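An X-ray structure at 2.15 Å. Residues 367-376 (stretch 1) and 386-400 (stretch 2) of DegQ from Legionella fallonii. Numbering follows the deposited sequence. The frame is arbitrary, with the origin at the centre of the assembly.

Stretch 1 367-376: LYGLALRAFE
Stretch 2 386-400: IGVQVVGASENSAGW

Which polar contacts hold the two stretches most tightly? The shortest joins side chains: Arg373 NE donates to Gln389 OE1 at 2.6 Å, nearly linear at 171°, with the amide oxygen near the guanidinium plane. Arg373 takes chi1 p and chi2 t, while Gln389 extends with chi1 and chi2 both t. Beneath them the backbones pair in both directions, Arg373 N to Gln389 O at 3.0 Å and Gln389 N to Arg373 O at 2.8 Å.

How do the strands run? Strands 370-376 and 388-393 are antiparallel, their directions 168° apart. Leu370 pairs with Ala393, Ala371 with Gly392, Leu372 with Val390 and Ala374 with Val388. The one-residue shift after Ala371 is a beta bulge: Ala371 O accepts from Val391 N at 2.7 Å and weakly from Gly392 N at 3.4 Å, while Ala371 N donates to Gly392 O at 2.8 Å. Farther along, Gly387 N reaches Phe375 O at 3.0 Å.

What closes the other end? A type II turn, Leu367 to Leu370, places Gly369 at phi 83°, psi 3°, and Gly369 O accepts from Ser394 N at 3.0 Å. An ideal CB on Gly369 would lie 2.4 Å from Ser394 OG, a clash. Ser394 to Ser397 form a type I turn; Ser397 (chi1 p) then caps the helix, its OG accepting from Trp400 N at 3.0 Å. One water bridges Tyr368 O (2.7 Å) and Gly399 N (2.8 Å).

Where do apolar side chains meet? Leu370 and Leu372, both m,t, share a sheet face with Val388 and Val390, both t. Leu370 CD2 lies 3.4 Å from Ala393 CB, and Leu372 CB 3.8 Å from Val388 CG1. On the opposite face, Phe375 (chi1 t, chi2 82°) brings CE1 within 3.6 Å of Gln389 NE2.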

ATOM      1  N   LEU B 367     -24.109  36.813  35.470  1.00 32.59           N
ATOM      2  CA  LEU B 367     -24.299  35.339  35.619  1.00 32.42           C
ATOM      3  C   LEU B 367     -25.082  34.757  34.458  1.00 32.77           C
ATOM      4  O   LEU B 367     -25.332  33.528  34.433  1.00 32.80           O
ATOM      5  CB  LEU B 367     -25.084  35.073  36.907  1.00 32.58           C
ATOM      6  CG  LEU B 367     -24.359  35.603  38.201  1.00 32.38           C
ATOM      7  CD1 LEU B 367     -25.141  35.133  39.450  1.00 32.70           C
ATOM      8  CD2 LEU B 367     -22.847  35.175  38.267  1.00 31.85           C
ATOM      9  N   TYR B 368     -25.515  35.625  33.525  1.00 33.17           N
ATOM     10  CA  TYR B 368     -26.177  35.153  32.302  1.00 33.62           C
ATOM     11  C   TYR B 368     -25.409  33.983  31.635  1.00 33.48           C
ATOM     12  O   TYR B 368     -24.227  34.073  31.389  1.00 33.23           O
ATOM     13  CB  TYR B 368     -26.371  36.303  31.275  1.00 34.61           C
ATOM     14  CG  TYR B 368     -26.786  35.769  29.923  1.00 40.40           C
ATOM     15  CD1 TYR B 368     -28.135  35.489  29.646  1.00 42.50           C
ATOM     16  CD2 TYR B 368     -25.825  35.489  28.938  1.00 45.00           C
ATOM     17  CE1 TYR B 368     -28.534  34.947  28.416  1.00 47.38           C
ATOM     18  CE2 TYR B 368     -26.207  34.896  27.707  1.00 50.02           C
ATOM     19  CZ  TYR B 368     -27.571  34.642  27.452  1.00 51.57           C
ATOM     20  OH  TYR B 368     -27.932  34.088  26.217  1.00 58.36           O
ATOM     21  N   GLY B 369     -26.125  32.891  31.319  1.00 33.80           N
ATOM     22  CA  GLY B 369     -25.549  31.784  30.547  1.00 33.93           C
ATOM     23  C   GLY B 369     -24.768  30.810  31.390  1.00 33.51           C
ATOM     24  O   GLY B 369     -24.163  29.883  30.827  1.00 33.70           O
ATOM     25  N   LEU B 370     -24.715  30.998  32.709  1.00 33.07           N
ATOM     26  CA  LEU B 370     -23.962  30.070  33.551  1.00 32.77           C
ATOM     27  C   LEU B 370     -24.905  29.085  34.255  1.00 33.03           C
ATOM     28  O   LEU B 370     -25.936  29.517  34.831  1.00 33.21           O
ATOM     29  CB  LEU B 370     -23.156  30.830  34.600  1.00 32.26           C
ATOM     30  CG  LEU B 370     -22.146  31.914  34.029  1.00 32.11           C
ATOM     31  CD1 LEU B 370     -21.472  32.592  35.240  1.00 31.73           C
ATOM     32  CD2 LEU B 370     -21.115  31.327  32.992  1.00 32.32           C
ATOM     33  N   ALA B 371     -24.554  27.797  34.200  1.00 33.21           N
ATOM     34  CA  ALA B 371     -25.238  26.763  34.936  1.00 33.53           C
ATOM     35  C   ALA B 371     -24.440  26.593  36.209  1.00 33.14           C
ATOM     36  O   ALA B 371     -23.216  26.426  36.186  1.00 32.87           O
ATOM     37  CB  ALA B 371     -25.280  25.420  34.084  1.00 34.14           C
ATOM     38  N   LEU B 372     -25.103  26.729  37.326  1.00 33.21           N
ATOM     39  CA  LEU B 372     -24.435  26.948  38.609  1.00 32.89           C
ATOM     40  C   LEU B 372     -25.050  25.998  39.646  1.00 33.39           C
ATOM     41  O   LEU B 372     -26.262  25.859  39.676  1.00 33.94           O
ATOM     42  CB  LEU B 372     -24.713  28.390  39.088  1.00 32.68           C
ATOM     43  CG  LEU B 372     -24.206  29.532  38.207  1.00 32.32           C
ATOM     44  CD1 LEU B 372     -24.677  30.890  38.722  1.00 32.35           C
ATOM     45  CD2 LEU B 372     -22.757  29.491  38.097  1.00 31.92           C
ATOM     46  N   ARG B 373     -24.252  25.389  40.492  1.00 33.33           N
ATOM     47  CA  ARG B 373     -24.785  24.605  41.589  1.00 33.90           C
ATOM     48  C   ARG B 373     -23.925  24.789  42.800  1.00 33.72           C
ATOM     49  O   ARG B 373     -22.740  25.057  42.681  1.00 33.23           O
ATOM     50  CB  ARG B 373     -24.884  23.120  41.228  1.00 34.96           C
ATOM     51  CG  ARG B 373     -23.537  22.445  41.045  1.00 39.38           C
ATOM     52  CD  ARG B 373     -23.584  20.902  41.220  1.00 45.46           C
ATOM     53  NE  ARG B 373     -22.314  20.416  41.785  1.00 57.01           N
ATOM     54  CZ  ARG B 373     -22.193  19.682  42.893  1.00 64.73           C
ATOM     55  NH1 ARG B 373     -23.264  19.294  43.576  1.00 69.89           N
ATOM     56  NH2 ARG B 373     -21.000  19.305  43.309  1.00 66.17           N
ATOM     57  N   ALA B 374     -24.527  24.670  43.966  1.00 34.25           N
ATOM     58  CA  ALA B 374     -23.795  24.680  45.245  1.00 34.32           C
ATOM     59  C   ALA B 374     -22.765  23.529  45.304  1.00 34.36           C
ATOM     60  O   ALA B 374     -22.972  22.491  44.736  1.00 34.68           O
ATOM     61  CB  ALA B 374     -24.795  24.510  46.421  1.00 35.20           C
ATOM     62  N   PHE B 375     -21.694  23.725  46.050  1.00 34.19           N
ATOM     63  CA  PHE B 375     -20.551  22.829  46.045  1.00 34.25           C
ATOM     64  C   PHE B 375     -19.870  22.921  47.391  1.00 34.67           C
ATOM     65  O   PHE B 375     -19.558  24.028  47.904  1.00 34.23           O
ATOM     66  CB  PHE B 375     -19.564  23.358  44.986  1.00 33.60           C
ATOM     67  CG  PHE B 375     -18.348  22.501  44.763  1.00 33.78           C
ATOM     68  CD1 PHE B 375     -18.402  21.403  43.933  1.00 36.03           C
ATOM     69  CD2 PHE B 375     -17.207  22.784  45.368  1.00 33.74           C
ATOM     70  CE1 PHE B 375     -17.258  20.640  43.684  1.00 34.74           C
ATOM     71  CE2 PHE B 375     -16.054  22.028  45.145  1.00 35.84           C
ATOM     72  CZ  PHE B 375     -16.103  20.953  44.284  1.00 36.19           C
ATOM     73  N   GLU B 376     -19.561  21.763  47.922  1.00 35.13           N
ATOM     74  CA  GLU B 376     -18.722  21.650  49.084  1.00 36.85           C
ATOM     75  C   GLU B 376     -17.984  20.342  48.986  1.00 37.64           C
ATOM     76  O   GLU B 376     -18.598  19.297  48.850  1.00 36.55           O
ATOM     77  CB  GLU B 376     -19.485  21.604  50.386  1.00 38.87           C
ATOM     78  CG  GLU B 376     -18.469  21.549  51.581  1.00 43.61           C
ATOM     79  CD  GLU B 376     -19.073  21.700  52.963  1.00 49.21           C
ATOM     80  OE1 GLU B 376     -18.305  21.782  53.955  1.00 46.29           O
ATOM     81  OE2 GLU B 376     -20.321  21.737  53.052  1.00 56.33           O
ATOM     82  N   ILE B 386     -15.748  25.439  49.568  1.00 34.12           N
ATOM     83  CA  ILE B 386     -17.152  25.809  49.601  1.00 34.33           C
ATOM     84  C   ILE B 386     -17.391  26.909  48.613  1.00 33.43           C
ATOM     85  O   ILE B 386     -16.640  27.911  48.552  1.00 33.16           O
ATOM     86  CB  ILE B 386     -17.558  26.322  50.965  1.00 37.81           C
ATOM     87  CG1 ILE B 386     -17.470  25.201  51.988  1.00 43.26           C
ATOM     88  CG2 ILE B 386     -18.996  26.685  50.952  1.00 38.67           C
ATOM     89  CD1 ILE B 386     -17.390  25.701  53.507  1.00 49.81           C
ATOM     90  N   GLY B 387     -18.395  26.750  47.764  1.00 33.24           N
ATOM     91  CA  GLY B 387     -18.505  27.715  46.688  1.00 32.68           C
ATOM     92  C   GLY B 387     -19.605  27.303  45.756  1.00 32.63           C
ATOM     93  O   GLY B 387     -20.460  26.507  46.113  1.00 33.08           O
ATOM     94  N   VAL B 388     -19.561  27.879  44.574  1.00 32.20           N
ATOM     95  CA  VAL B 388     -20.567  27.588  43.546  1.00 32.21           C
ATOM     96  C   VAL B 388     -19.829  27.062  42.360  1.00 32.02           C
ATOM     97  O   VAL B 388     -18.929  27.741  41.830  1.00 31.72           O
ATOM     98  CB  VAL B 388     -21.351  28.850  43.150  1.00 32.07           C
ATOM     99  CG1 VAL B 388     -22.168  28.613  41.847  1.00 32.09           C
ATOM    100  CG2 VAL B 388     -22.304  29.217  44.281  1.00 32.54           C
ATOM    101  N   GLN B 389     -20.170  25.861  41.940  1.00 32.34           N
ATOM    102  CA  GLN B 389     -19.551  25.239  40.805  1.00 32.39           C
ATOM    103  C   GLN B 389     -20.202  25.667  39.560  1.00 32.31           C
ATOM    104  O   GLN B 389     -21.451  25.683  39.474  1.00 32.48           O
ATOM    105  CB  GLN B 389     -19.665  23.737  40.928  1.00 32.95           C
ATOM    106  CG  GLN B 389     -19.160  22.946  39.792  1.00 33.26           C
ATOM    107  CD  GLN B 389     -19.168  21.470  40.115  1.00 35.50           C
ATOM    108  OE1 GLN B 389     -20.226  20.873  40.353  1.00 35.32           O
ATOM    109  NE2 GLN B 389     -18.018  20.881  40.124  1.00 34.25           N
ATOM    110  N   VAL B 390     -19.389  25.998  38.549  1.00 32.21           N
ATOM    111  CA  VAL B 390     -19.949  26.370  37.237  1.00 32.27           C
ATOM    112  C   VAL B 390     -20.012  25.070  36.422  1.00 32.84           C
ATOM    113  O   VAL B 390     -18.999  24.512  36.027  1.00 33.12           O
ATOM    114  CB  VAL B 390     -19.071  27.346  36.493  1.00 32.10           C
ATOM    115  CG1 VAL B 390     -19.671  27.639  35.100  1.00 32.32           C
ATOM    116  CG2 VAL B 390     -18.832  28.667  37.351  1.00 31.65           C
ATOM    117  N   VAL B 391     -21.209  24.564  36.199  1.00 33.16           N
ATOM    118  CA  VAL B 391     -21.389  23.294  35.563  1.00 33.83           C
ATOM    119  C   VAL B 391     -21.346  23.534  34.082  1.00 34.11           C
ATOM    120  O   VAL B 391     -20.947  22.667  33.348  1.00 35.16           O
ATOM    121  CB  VAL B 391     -22.846  22.809  35.912  1.00 35.43           C
ATOM    122  CG1 VAL B 391     -23.283  21.486  35.119  1.00 36.17           C
ATOM    123  CG2 VAL B 391     -22.941  22.607  37.395  1.00 36.86           C
ATOM    124  N   GLY B 392     -21.797  24.709  33.627  1.00 33.80           N
ATOM    125  CA  GLY B 392     -21.797  25.026  32.206  1.00 34.16           C
ATOM    126  C   GLY B 392     -21.682  26.541  32.046  1.00 33.68           C
ATOM    127  O   GLY B 392     -22.051  27.310  32.931  1.00 33.18           O
ATOM    128  N   ALA B 393     -21.170  26.982  30.901  1.00 33.99           N
ATOM    129  CA  ALA B 393     -21.106  28.402  30.592  1.00 34.13           C
ATOM    130  C   ALA B 393     -21.252  28.598  29.110  1.00 36.58           C
ATOM    131  O   ALA B 393     -20.450  28.069  28.355  1.00 39.58           O
ATOM    132  CB  ALA B 393     -19.748  28.915  31.063  1.00 33.41           C
ATOM    133  N   SER B 394     -22.250  29.331  28.637  1.00 38.16           N
ATOM    134  CA  SER B 394     -22.343  29.474  27.217  1.00 39.64           C
ATOM    135  C   SER B 394     -21.205  30.350  26.732  1.00 41.11           C
ATOM    136  O   SER B 394     -20.735  31.258  27.399  1.00 39.11           O
ATOM    137  CB  SER B 394     -23.690  30.059  26.781  1.00 41.55           C
ATOM    138  OG  SER B 394     -23.884  31.295  27.369  1.00 43.96           O
ATOM    139  N   GLU B 395     -20.752  30.073  25.540  1.00 43.10           N
ATOM    140  CA  GLU B 395     -19.675  30.842  24.984  1.00 45.51           C
ATOM    141  C   GLU B 395     -20.071  32.287  24.646  1.00 44.23           C
ATOM    142  O   GLU B 395     -19.196  33.119  24.501  1.00 44.33           O
ATOM    143  CB  GLU B 395     -19.098  30.073  23.800  1.00 48.64           C
ATOM    144  CG  GLU B 395     -18.754  28.677  24.313  1.00 53.78           C
ATOM    145  CD  GLU B 395     -18.183  27.764  23.300  1.00 62.98           C
ATOM    146  OE1 GLU B 395     -18.538  26.553  23.363  1.00 67.69           O
ATOM    147  OE2 GLU B 395     -17.385  28.257  22.468  1.00 67.71           O
ATOM    148  N   ASN B 396     -21.362  32.600  24.563  1.00 42.90           N
ATOM    149  CA  ASN B 396     -21.770  33.988  24.447  1.00 43.69           C
ATOM    150  C   ASN B 396     -21.881  34.730  25.833  1.00 41.19           C
ATOM    151  O   ASN B 396     -22.383  35.820  25.933  1.00 40.91           O
ATOM    152  CB  ASN B 396     -23.062  34.134  23.601  1.00 45.34           C
ATOM    153  CG  ASN B 396     -24.306  33.568  24.301  1.00 50.04           C
ATOM    154  OD1 ASN B 396     -24.210  32.663  25.144  1.00 57.02           O
ATOM    155  ND2 ASN B 396     -25.476  34.135  23.989  1.00 55.26           N
ATOM    156  N   SER B 397     -21.423  34.161  26.929  1.00 38.60           N
ATOM    157  CA  SER B 397     -21.682  34.866  28.200  1.00 35.83           C
ATOM    158  C   SER B 397     -20.579  35.818  28.589  1.00 34.50           C
ATOM    159  O   SER B 397     -19.433  35.665  28.156  1.00 34.32           O
ATOM    160  CB  SER B 397     -21.921  33.807  29.266  1.00 35.10           C
ATOM    161  OG  SER B 397     -20.763  32.966  29.422  1.00 33.61           O
ATOM    162  N   ALA B 398     -20.896  36.790  29.436  1.00 33.75           N
ATOM    163  CA  ALA B 398     -19.907  37.625  30.010  1.00 33.60           C
ATOM    164  C   ALA B 398     -18.925  36.838  30.853  1.00 33.16           C
ATOM    165  O   ALA B 398     -17.734  37.148  30.895  1.00 33.30           O
ATOM    166  CB  ALA B 398     -20.556  38.728  30.789  1.00 33.51           C
ATOM    167  N   GLY B 399     -19.404  35.737  31.431  1.00 32.79           N
ATOM    168  CA  GLY B 399     -18.603  34.844  32.218  1.00 32.48           C
ATOM    169  C   GLY B 399     -17.530  34.169  31.413  1.00 32.89           C
ATOM    170  O   GLY B 399     -16.336  34.254  31.726  1.00 32.96           O
ATOM    171  N   TRP B 400     -17.952  33.575  30.299  1.00 33.34           N
ATOM    172  CA  TRP B 400     -17.038  32.905  29.408  1.00 33.98           C
ATOM    173  C   TRP B 400     -15.984  33.910  28.902  1.00 34.47           C
ATOM    174  O   TRP B 400     -14.804  33.632  28.922  1.00 34.82           O
ATOM    175  CB  TRP B 400     -17.787  32.300  28.205  1.00 34.57           C
ATOM    176  CG  TRP B 400     -16.899  31.617  27.291  1.00 37.59           C
ATOM    177  CD1 TRP B 400     -16.128  32.207  26.332  1.00 45.70           C
ATOM    178  CD2 TRP B 400     -16.598  30.239  27.246  1.00 43.66           C
ATOM    179  NE1 TRP B 400     -15.384  31.269  25.672  1.00 46.86           N
ATOM    180  CE2 TRP B 400     -15.660  30.048  26.207  1.00 49.56           C
ATOM    181  CE3 TRP B 400     -17.029  29.139  27.961  1.00 49.28           C
ATOM    182  CZ2 TRP B 400     -15.147  28.789  25.864  1.00 54.46           C
ATOM    183  CZ3 TRP B 400     -16.526  27.845  27.602  1.00 55.59           C
ATOM    184  CH2 TRP B 400     -15.584  27.700  26.569  1.00 55.28           C
TER
HETATM  185  O   HOH W   1     -21.972  35.128  32.430  1.00 32.53           O